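Local coordinates for protein manganese-dependent ADP-ribose/CDP-alcohol diphosphatase (Danio rerio, PDB 2NXF) that probably hydrolyses ADP-ribose and CDP-alcohols such as CDP-choline with a dinuclear metal centre of the calcineurin-like phosphoesterase type, at residues A[304-309]-A[317-322]; A[4-9]-A[299-304]. One frame throughout, in Å; residues are numbered along the deposited sequence.

How the contacts relate
Near the N terminus, strand 6-11 enters the six-stranded mixed sheet, and contact 2 pairs its beginning with the end of strand 295-301, closing a loop of nearly the whole chain. After residues 302-304 turn the chain back, strand 305-312 runs beside strand 295-301, with the backbones of Tyr300 and Val307 hydrogen-bonded. A second, short reversal leads to strand 317-320, and contact 1 closes that hairpin. The two contacts follow in series, neither nested nor crossed, share Asp304, and have centres about 9 Å apart. Together they tie the first strand to the C-terminal edge of one sheet; Tyr321 OH, bonded to Tyr302 O, links them directly.

Contact 1: A[304-309]-A[317-322]; sequences DRMVMK and LTITYS
The ring of Tyr321 lies against the peptide between Asp304 and Arg305. Arg305 N sits 3.4 Å above the ring plane of Tyr321, over its centre, while Asp304 C lies over the same face nearer the rim. CG stands anti to the carbonyl carbon of Tyr321 (chi1 -61°), and Tyr321 CE2 comes 3.5 Å from Met306 N. The phenol oxygen finds its polar partner in Tyr302 O, just before the first segment. At the other end of the residue, Tyr321 N donates to Asp304 O at 3.0 Å and 169°; a water donates to both Asp304 O and Tyr321 O, so this carbonyl of Asp304 receives two donors. An alanine in place of Tyr321 would probably uncover the Asp304-Arg305 peptide and leave Tyr302 O without its phenol partner.

Next to the ring, Met306 and Ile319 extend side by side from a hydrogen-bonded pair, with Met306 SE 4.0 Å from Ile319 CD1. Met306, like Met308 deposited as selenomethionine, leaves with CG anti to its backbone N and bends at chi3; Cys260 and Ile281 of the other sheet lie beyond. Met308 crosses Leu317 obliquely, Met308 CE touching Leu317 CB. On the reverse face Val307 CG2 rests 3.9 Å from Thr318 OG1, and Arg305 NH1 donates to the syn lone pair of Asp304 OD1, which lies in the guanidinium plane, as part of a salt bridge.

Reciprocal backbone bonds join Met306 to Ile319 and Met308 to Leu317, the hydrogen-bonded pairs of the ladder; Arg305 with Thr320 and Val307 with Thr318 are its non-hydrogen-bonded pairs. The arrangement is a regular antiparallel beta hairpin at the C-terminal edge of the sheet, Met306 and Ile319 facing the second sheet of the metallophosphoesterase sandwich.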
ATOM      1  N   ASP A 304     -24.835  -4.475   0.587  1.00 26.28           N
ATOM      2  CA  ASP A 304     -25.243  -3.115   0.233  1.00 26.11           C
ATOM      3  C   ASP A 304     -24.273  -1.995   0.622  1.00 25.80           C
ATOM      4  O   ASP A 304     -24.453  -0.847   0.202  1.00 25.86           O
ATOM      5  CB  ASP A 304     -26.635  -2.821   0.808  1.00 26.15           C
ATOM      6  CG  ASP A 304     -26.643  -2.709   2.327  1.00 27.89           C
ATOM      7  OD1 ASP A 304     -25.822  -3.358   3.016  1.00 26.55           O
ATOM      8  OD2 ASP A 304     -27.501  -1.965   2.837  1.00 31.56           O
ATOM      9  N   ARG A 305     -23.246  -2.331   1.405  1.00 24.46           N
ATOM     10  CA  ARG A 305     -22.304  -1.341   1.920  1.00 23.73           C
ATOM     11  C   ARG A 305     -21.042  -2.017   2.415  1.00 23.68           C
ATOM     12  O   ARG A 305     -21.036  -3.220   2.682  1.00 22.57           O
ATOM     13  CB  ARG A 305     -22.928  -0.565   3.079  1.00 23.89           C
ATOM     14  CG  ARG A 305     -23.083  -1.386   4.351  1.00 23.88           C
ATOM     15  CD  ARG A 305     -24.188  -0.854   5.227  1.00 27.87           C
ATOM     16  NE  ARG A 305     -24.166  -1.497   6.540  1.00 26.85           N
ATOM     17  CZ  ARG A 305     -24.708  -2.683   6.814  1.00 28.53           C
ATOM     18  NH1 ARG A 305     -25.328  -3.386   5.872  1.00 27.82           N
ATOM     19  NH2 ARG A 305     -24.640  -3.164   8.054  1.00 28.42           N
HETATM   20  N   MSE A 306     -19.977  -1.226   2.531  1.00 23.12           N
HETATM   21  CA  MSE A 306     -18.773  -1.657   3.215  1.00 23.63           C
HETATM   22  C   MSE A 306     -18.625  -0.785   4.449  1.00 24.29           C
HETATM   23  O   MSE A 306     -18.804   0.438   4.377  1.00 24.73           O
HETATM   24  CB  MSE A 306     -17.546  -1.496   2.325  1.00 24.19           C
HETATM   25  CG  MSE A 306     -16.258  -1.680   3.069  1.00 23.62           C
HETATM   26 SE   MSE A 306     -14.701  -1.489   1.926  1.00 25.46          SE
HETATM   27  CE  MSE A 306     -13.683  -0.364   3.103  1.00 28.64           C
ATOM     28  N   VAL A 307     -18.325  -1.414   5.576  1.00 23.61           N
ATOM     29  CA  VAL A 307     -18.094  -0.674   6.824  1.00 23.84           C
ATOM     30  C   VAL A 307     -16.671  -0.934   7.282  1.00 24.78           C
ATOM     31  O   VAL A 307     -16.247  -2.080   7.368  1.00 25.29           O
ATOM     32  CB  VAL A 307     -19.072  -1.101   7.933  1.00 23.44           C
ATOM     33  CG1 VAL A 307     -18.749  -0.346   9.220  1.00 24.26           C
ATOM     34  CG2 VAL A 307     -20.524  -0.876   7.497  1.00 24.43           C
HETATM   35  N   MSE A 308     -15.908   0.131   7.523  1.00 24.74           N
HETATM   36  CA  MSE A 308     -14.551  -0.037   8.003  1.00 25.07           C
HETATM   37  C   MSE A 308     -14.540   0.460   9.436  1.00 25.37           C
HETATM   38  O   MSE A 308     -14.920   1.609   9.690  1.00 25.66           O
HETATM   39  CB  MSE A 308     -13.561   0.769   7.164  1.00 24.83           C
HETATM   40  CG  MSE A 308     -12.103   0.586   7.631  1.00 25.89           C
HETATM   41 SE   MSE A 308     -10.793   1.521   6.541  1.00 26.00          SE
HETATM   42  CE  MSE A 308     -11.075   3.312   7.235  1.00 28.20           C
ATOM     43  N   LYS A 309     -14.124  -0.409  10.360  1.00 24.87           N
ATOM     44  CA  LYS A 309     -14.037  -0.074  11.779  1.00 24.78           C
ATOM     45  C   LYS A 309     -12.578   0.194  12.121  1.00 25.56           C
ATOM     46  O   LYS A 309     -11.741  -0.726  12.093  1.00 25.58           O
ATOM     47  CB  LYS A 309     -14.590  -1.228  12.627  1.00 25.64           C
ATOM     48  CG  LYS A 309     -16.068  -1.581  12.373  1.00 27.07           C
ATOM     49  CD  LYS A 309     -17.024  -0.449  12.724  1.00 31.62           C
ATOM     50  CE  LYS A 309     -17.114  -0.257  14.226  1.00 33.45           C
ATOM     51  NZ  LYS A 309     -18.084   0.799  14.609  1.00 36.03           N
ATOM     52  N   LEU A 317     -15.477   4.360   8.605  1.00 25.29           N
ATOM     53  CA  LEU A 317     -15.982   4.837   7.332  1.00 26.96           C
ATOM     54  C   LEU A 317     -16.996   3.839   6.818  1.00 27.06           C
ATOM     55  O   LEU A 317     -16.799   2.628   6.962  1.00 28.04           O
ATOM     56  CB  LEU A 317     -14.816   4.951   6.341  1.00 27.69           C
ATOM     57  CG  LEU A 317     -14.974   5.634   4.994  1.00 31.59           C
ATOM     58  CD1 LEU A 317     -15.643   6.995   5.085  1.00 33.35           C
ATOM     59  CD2 LEU A 317     -13.573   5.766   4.416  1.00 32.97           C
ATOM     60  N   THR A 318     -18.072   4.344   6.225  1.00 26.71           N
ATOM     61  CA  THR A 318     -19.047   3.486   5.555  1.00 27.26           C
ATOM     62  C   THR A 318     -19.161   3.928   4.096  1.00 27.82           C
ATOM     63  O   THR A 318     -19.300   5.121   3.809  1.00 27.93           O
ATOM     64  CB  THR A 318     -20.431   3.515   6.266  1.00 27.63           C
ATOM     65  OG1 THR A 318     -20.287   3.046   7.612  1.00 27.99           O
ATOM     66  CG2 THR A 318     -21.457   2.631   5.534  1.00 28.32           C
ATOM     67  N   ILE A 319     -19.085   2.970   3.175  1.00 27.95           N
ATOM     68  CA  ILE A 319     -19.355   3.248   1.767  1.00 29.08           C
ATOM     69  C   ILE A 319     -20.653   2.550   1.388  1.00 29.93           C
ATOM     70  O   ILE A 319     -20.736   1.334   1.440  1.00 29.91           O
ATOM     71  CB  ILE A 319     -18.255   2.716   0.818  1.00 29.60           C
ATOM     72  CG1 ILE A 319     -16.853   3.086   1.302  1.00 29.79           C
ATOM     73  CG2 ILE A 319     -18.556   3.179  -0.640  1.00 30.26           C
ATOM     74  CD1 ILE A 319     -15.767   2.194   0.678  1.00 30.38           C
ATOM     75  N   THR A 320     -21.656   3.331   1.016  1.00 30.65           N
ATOM     76  CA  THR A 320     -22.911   2.773   0.516  1.00 32.05           C
ATOM     77  C   THR A 320     -22.726   2.500  -0.980  1.00 33.00           C
ATOM     78  O   THR A 320     -22.161   3.330  -1.709  1.00 33.82           O
ATOM     79  CB  THR A 320     -24.085   3.719   0.807  1.00 32.62           C
ATOM     80  OG1 THR A 320     -24.079   4.063   2.205  1.00 33.18           O
ATOM     81  CG2 THR A 320     -25.402   3.050   0.458  1.00 32.59           C
ATOM     82  N   TYR A 321     -23.127   1.313  -1.435  1.00 33.36           N
ATOM     83  CA  TYR A 321     -22.841   0.926  -2.816  1.00 33.94           C
ATOM     84  C   TYR A 321     -23.735   1.679  -3.797  1.00 35.25           C
ATOM     85  O   TYR A 321     -24.887   1.942  -3.503  1.00 35.80           O
ATOM     86  CB  TYR A 321     -23.040  -0.572  -3.039  1.00 32.54           C
ATOM     87  CG  TYR A 321     -22.176  -1.517  -2.230  1.00 30.13           C
ATOM     88  CD1 TYR A 321     -22.563  -2.849  -2.084  1.00 29.97           C
ATOM     89  CD2 TYR A 321     -20.988  -1.103  -1.622  1.00 27.68           C
ATOM     90  CE1 TYR A 321     -21.814  -3.743  -1.365  1.00 27.89           C
ATOM     91  CE2 TYR A 321     -20.214  -2.002  -0.894  1.00 26.82           C
ATOM     92  CZ  TYR A 321     -20.644  -3.318  -0.758  1.00 28.14           C
ATOM     93  OH  TYR A 321     -19.917  -4.225  -0.036  1.00 27.66           O
ATOM     94  N   SER A 322     -23.178   2.008  -4.963  1.00 37.46           N
ATOM     95  CA  SER A 322     -23.929   2.644  -6.046  1.00 39.19           C
ATOM     96  C   SER A 322     -24.829   1.604  -6.687  1.00 39.68           C
ATOM     97  O   SER A 322     -24.448   0.430  -6.737  1.00 40.34           O
ATOM     98  CB  SER A 322     -22.971   3.185  -7.103  1.00 39.58           C
ATOM     99  OG  SER A 322     -22.257   2.120  -7.731  1.00 41.43           O
ATOM    100  OXT SER A 322     -25.919   1.911  -7.181  1.00 40.13           O
TER
HETATM  101  O   HOH W   1     -26.177   0.407  -1.721  1.00 37.41           O

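Contact 2: A[4-9]-A[299-304]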
ATOM      1  N   PRO A   4     -22.237  -9.904   7.186  1.00 29.07           N
ATOM      2  CA  PRO A   4     -21.232  -9.591   6.141  1.00 27.92           C
ATOM      3  C   PRO A   4     -20.884 -10.753   5.212  1.00 27.39           C
ATOM      4  O   PRO A   4     -20.876 -11.914   5.640  1.00 28.23           O
ATOM      5  CB  PRO A   4     -19.990  -9.152   6.933  1.00 27.99           C
ATOM      6  CG  PRO A   4     -20.151  -9.684   8.288  1.00 28.61           C
ATOM      7  CD  PRO A   4     -21.619  -9.996   8.527  1.00 28.61           C
ATOM      8  N   VAL A   5     -20.643 -10.427   3.944  1.00 25.42           N
ATOM      9  CA  VAL A   5     -20.211 -11.397   2.948  1.00 24.95           C
ATOM     10  C   VAL A   5     -18.751 -11.785   3.197  1.00 24.73           C
ATOM     11  O   VAL A   5     -18.357 -12.936   2.965  1.00 24.68           O
ATOM     12  CB  VAL A   5     -20.364 -10.827   1.509  1.00 25.02           C
ATOM     13  CG1 VAL A   5     -19.860 -11.814   0.461  1.00 25.47           C
ATOM     14  CG2 VAL A   5     -21.817 -10.466   1.228  1.00 26.69           C
ATOM     15  N   PHE A   6     -17.947 -10.819   3.646  1.00 23.25           N
ATOM     16  CA  PHE A   6     -16.520 -11.030   3.818  1.00 22.94           C
ATOM     17  C   PHE A   6     -15.979 -10.015   4.814  1.00 23.68           C
ATOM     18  O   PHE A   6     -16.463  -8.887   4.871  1.00 23.74           O
ATOM     19  CB  PHE A   6     -15.806 -10.862   2.464  1.00 23.32           C
ATOM     20  CG  PHE A   6     -14.382 -11.371   2.443  1.00 23.76           C
ATOM     21  CD1 PHE A   6     -14.112 -12.746   2.458  1.00 22.88           C
ATOM     22  CD2 PHE A   6     -13.314 -10.481   2.367  1.00 23.99           C
ATOM     23  CE1 PHE A   6     -12.769 -13.201   2.417  1.00 22.21           C
ATOM     24  CE2 PHE A   6     -11.983 -10.931   2.331  1.00 24.95           C
ATOM     25  CZ  PHE A   6     -11.722 -12.298   2.359  1.00 24.19           C
ATOM     26  N   THR A   7     -14.969 -10.419   5.578  1.00 23.06           N
ATOM     27  CA  THR A   7     -14.421  -9.590   6.662  1.00 23.60           C
ATOM     28  C   THR A   7     -12.903  -9.698   6.605  1.00 23.38           C
ATOM     29  O   THR A   7     -12.365 -10.801   6.548  1.00 23.35           O
ATOM     30  CB  THR A   7     -14.908 -10.111   8.049  1.00 23.23           C
ATOM     31  OG1 THR A   7     -16.346 -10.060   8.137  1.00 25.20           O
ATOM     32  CG2 THR A   7     -14.302  -9.286   9.171  1.00 25.02           C
ATOM     33  N   PHE A   8     -12.198  -8.562   6.592  1.00 23.00           N
ATOM     34  CA  PHE A   8     -10.730  -8.625   6.482  1.00 23.25           C
ATOM     35  C   PHE A   8     -10.056  -7.533   7.298  1.00 23.66           C
ATOM     36  O   PHE A   8     -10.617  -6.459   7.457  1.00 24.27           O
ATOM     37  CB  PHE A   8     -10.256  -8.608   5.028  1.00 24.25           C
ATOM     38  CG  PHE A   8     -10.615  -7.355   4.258  1.00 23.75           C
ATOM     39  CD1 PHE A   8      -9.660  -6.371   4.000  1.00 27.68           C
ATOM     40  CD2 PHE A   8     -11.912  -7.189   3.755  1.00 27.35           C
ATOM     41  CE1 PHE A   8      -9.992  -5.234   3.261  1.00 28.00           C
ATOM     42  CE2 PHE A   8     -12.264  -6.052   3.033  1.00 27.76           C
ATOM     43  CZ  PHE A   8     -11.309  -5.079   2.788  1.00 25.84           C
ATOM     44  N   GLY A   9      -8.873  -7.830   7.823  1.00 23.55           N
ATOM     45  CA  GLY A   9      -8.078  -6.806   8.531  1.00 22.68           C
ATOM     46  C   GLY A   9      -7.292  -5.916   7.573  1.00 24.08           C
ATOM     47  O   GLY A   9      -6.946  -6.339   6.478  1.00 24.31           O
ATOM     48  N   ALA A 299     -12.418  -4.367   7.941  1.00 24.68           N
ATOM     49  CA  ALA A 299     -13.427  -3.997   6.966  1.00 24.16           C
ATOM     50  C   ALA A 299     -14.430  -5.119   6.815  1.00 24.58           C
ATOM     51  O   ALA A 299     -14.068  -6.303   6.798  1.00 23.95           O
ATOM     52  CB  ALA A 299     -12.787  -3.663   5.621  1.00 24.70           C
ATOM     53  N   TYR A 300     -15.691  -4.718   6.711  1.00 24.39           N
ATOM     54  CA  TYR A 300     -16.805  -5.632   6.556  1.00 24.81           C
ATOM     55  C   TYR A 300     -17.513  -5.314   5.239  1.00 25.07           C
ATOM     56  O   TYR A 300     -18.020  -4.213   5.061  1.00 25.09           O
ATOM     57  CB  TYR A 300     -17.777  -5.463   7.734  1.00 26.23           C
ATOM     58  CG  TYR A 300     -17.174  -5.811   9.081  1.00 26.13           C
ATOM     59  CD1 TYR A 300     -17.389  -7.068   9.640  1.00 27.20           C
ATOM     60  CD2 TYR A 300     -16.393  -4.894   9.785  1.00 27.26           C
ATOM     61  CE1 TYR A 300     -16.844  -7.414  10.867  1.00 28.16           C
ATOM     62  CE2 TYR A 300     -15.840  -5.229  11.033  1.00 27.18           C
ATOM     63  CZ  TYR A 300     -16.074  -6.506  11.552  1.00 28.28           C
ATOM     64  OH  TYR A 300     -15.551  -6.874  12.774  1.00 30.74           O
ATOM     65  N   LEU A 301     -17.547  -6.290   4.330  1.00 24.22           N
ATOM     66  CA  LEU A 301     -18.245  -6.159   3.066  1.00 24.67           C
ATOM     67  C   LEU A 301     -19.615  -6.804   3.208  1.00 25.02           C
ATOM     68  O   LEU A 301     -19.722  -8.010   3.432  1.00 24.75           O
ATOM     69  CB  LEU A 301     -17.452  -6.829   1.933  1.00 24.29           C
ATOM     70  CG  LEU A 301     -16.095  -6.194   1.617  1.00 27.03           C
ATOM     71  CD1 LEU A 301     -15.300  -7.107   0.677  1.00 26.92           C
ATOM     72  CD2 LEU A 301     -16.272  -4.794   1.008  1.00 29.43           C
ATOM     73  N   TYR A 302     -20.657  -5.979   3.115  1.00 25.46           N
ATOM     74  CA  TYR A 302     -22.027  -6.463   3.091  1.00 26.06           C
ATOM     75  C   TYR A 302     -22.549  -6.425   1.659  1.00 26.17           C
ATOM     76  O   TYR A 302     -21.845  -5.980   0.741  1.00 25.41           O
ATOM     77  CB  TYR A 302     -22.922  -5.608   3.993  1.00 27.21           C
ATOM     78  CG  TYR A 302     -22.525  -5.619   5.445  1.00 26.23           C
ATOM     79  CD1 TYR A 302     -23.089  -6.544   6.330  1.00 27.00           C
ATOM     80  CD2 TYR A 302     -21.600  -4.695   5.938  1.00 27.06           C
ATOM     81  CE1 TYR A 302     -22.732  -6.555   7.671  1.00 29.07           C
ATOM     82  CE2 TYR A 302     -21.240  -4.698   7.272  1.00 28.84           C
ATOM     83  CZ  TYR A 302     -21.811  -5.628   8.126  1.00 29.42           C
ATOM     84  OH  TYR A 302     -21.449  -5.628   9.451  1.00 31.10           O
ATOM     85  N   GLU A 303     -23.790  -6.865   1.472  1.00 26.27           N
ATOM     86  CA  GLU A 303     -24.376  -6.843   0.144  1.00 27.20           C
ATOM     87  C   GLU A 303     -24.693  -5.427  -0.341  1.00 26.85           C
ATOM     88  O   GLU A 303     -24.759  -5.197  -1.547  1.00 26.98           O
ATOM     89  CB  GLU A 303     -25.593  -7.779   0.068  1.00 27.73           C
ATOM     90  CG  GLU A 303     -25.205  -9.206   0.439  1.00 31.51           C
ATOM     91  CD  GLU A 303     -26.250 -10.248   0.121  1.00 36.20           C
ATOM     92  OE1 GLU A 303     -27.453  -9.982   0.322  1.00 36.78           O
ATOM     93  OE2 GLU A 303     -25.849 -11.349  -0.318  1.00 39.91           O
ATOM     94  N   ASP A 304     -24.835  -4.475   0.587  1.00 26.28           N
ATOM     95  CA  ASP A 304     -25.243  -3.115   0.233  1.00 26.11           C
ATOM     96  C   ASP A 304     -24.273  -1.995   0.622  1.00 25.80           C
ATOM     97  O   ASP A 304     -24.453  -0.847   0.202  1.00 25.86           O
ATOM     98  CB  ASP A 304     -26.635  -2.821   0.808  1.00 26.15           C
ATOM     99  CG  ASP A 304     -26.643  -2.709   2.327  1.00 27.89           C
ATOM    100  OD1 ASP A 304     -25.822  -3.358   3.016  1.00 26.55           O
ATOM    101  OD2 ASP A 304     -27.501  -1.965   2.837  1.00 31.56           O
TER
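Phe8 packs its ring onto Ala299 across a hydrogen-bonded antiparallel pair. From CB, chi1 of 62° sets CG of Phe8 between the backbone N and the carbonyl carbon. Farther out, CD2 passes Ala299 O at 3.8 Å and also meets Ala299 CB, CE1 across the ring meets the same methyl, CE2 meets both this CB and Leu301 CD1, and CZ at the tip approaches Ala299 CB to 3.5 Å. That methyl lies over the face of the Phe8 ring, offset toward its rim, in a CH-pi contact. Beyond the pair, Phe144 meets the Phe8 ring edge-to-face, and Leu224 and Phe226 of strand 222-227 pack against it.

On the opposite face of the sheet Thr7 lies alongside Tyr300, OG1 and CG2 both touching CD1 and CE1 of that ring. Pro4 adds its CG at the edge of the same tyrosine ring and places CB over the face of Tyr302, 4.2 Å from the centroid.

Regular pairing holds through Phe8 and Ala299, whose backbones exchange two bonds, and through Leu301 N, which donates to Phe6 O at 2.9 Å. At the next step Leu301 O accepts a short bond of 2.6 Å from Val5 N, bent to 137°, and a weak one from Phe6 N. Val5 and Phe6 thus both face Leu301, a classic beta bulge.

Chemically the two faces differ: Phe8 and Leu301 reach strand 222-227 of the second sheet, with the Ala299 methyl buried against the Phe8 ring, whereas Thr7 and the tyrosines bring hydroxyls to the other face. Since every hydrogen bond between the segments is backbone to backbone, the side chains cohere by dispersion and CH-pi contacts.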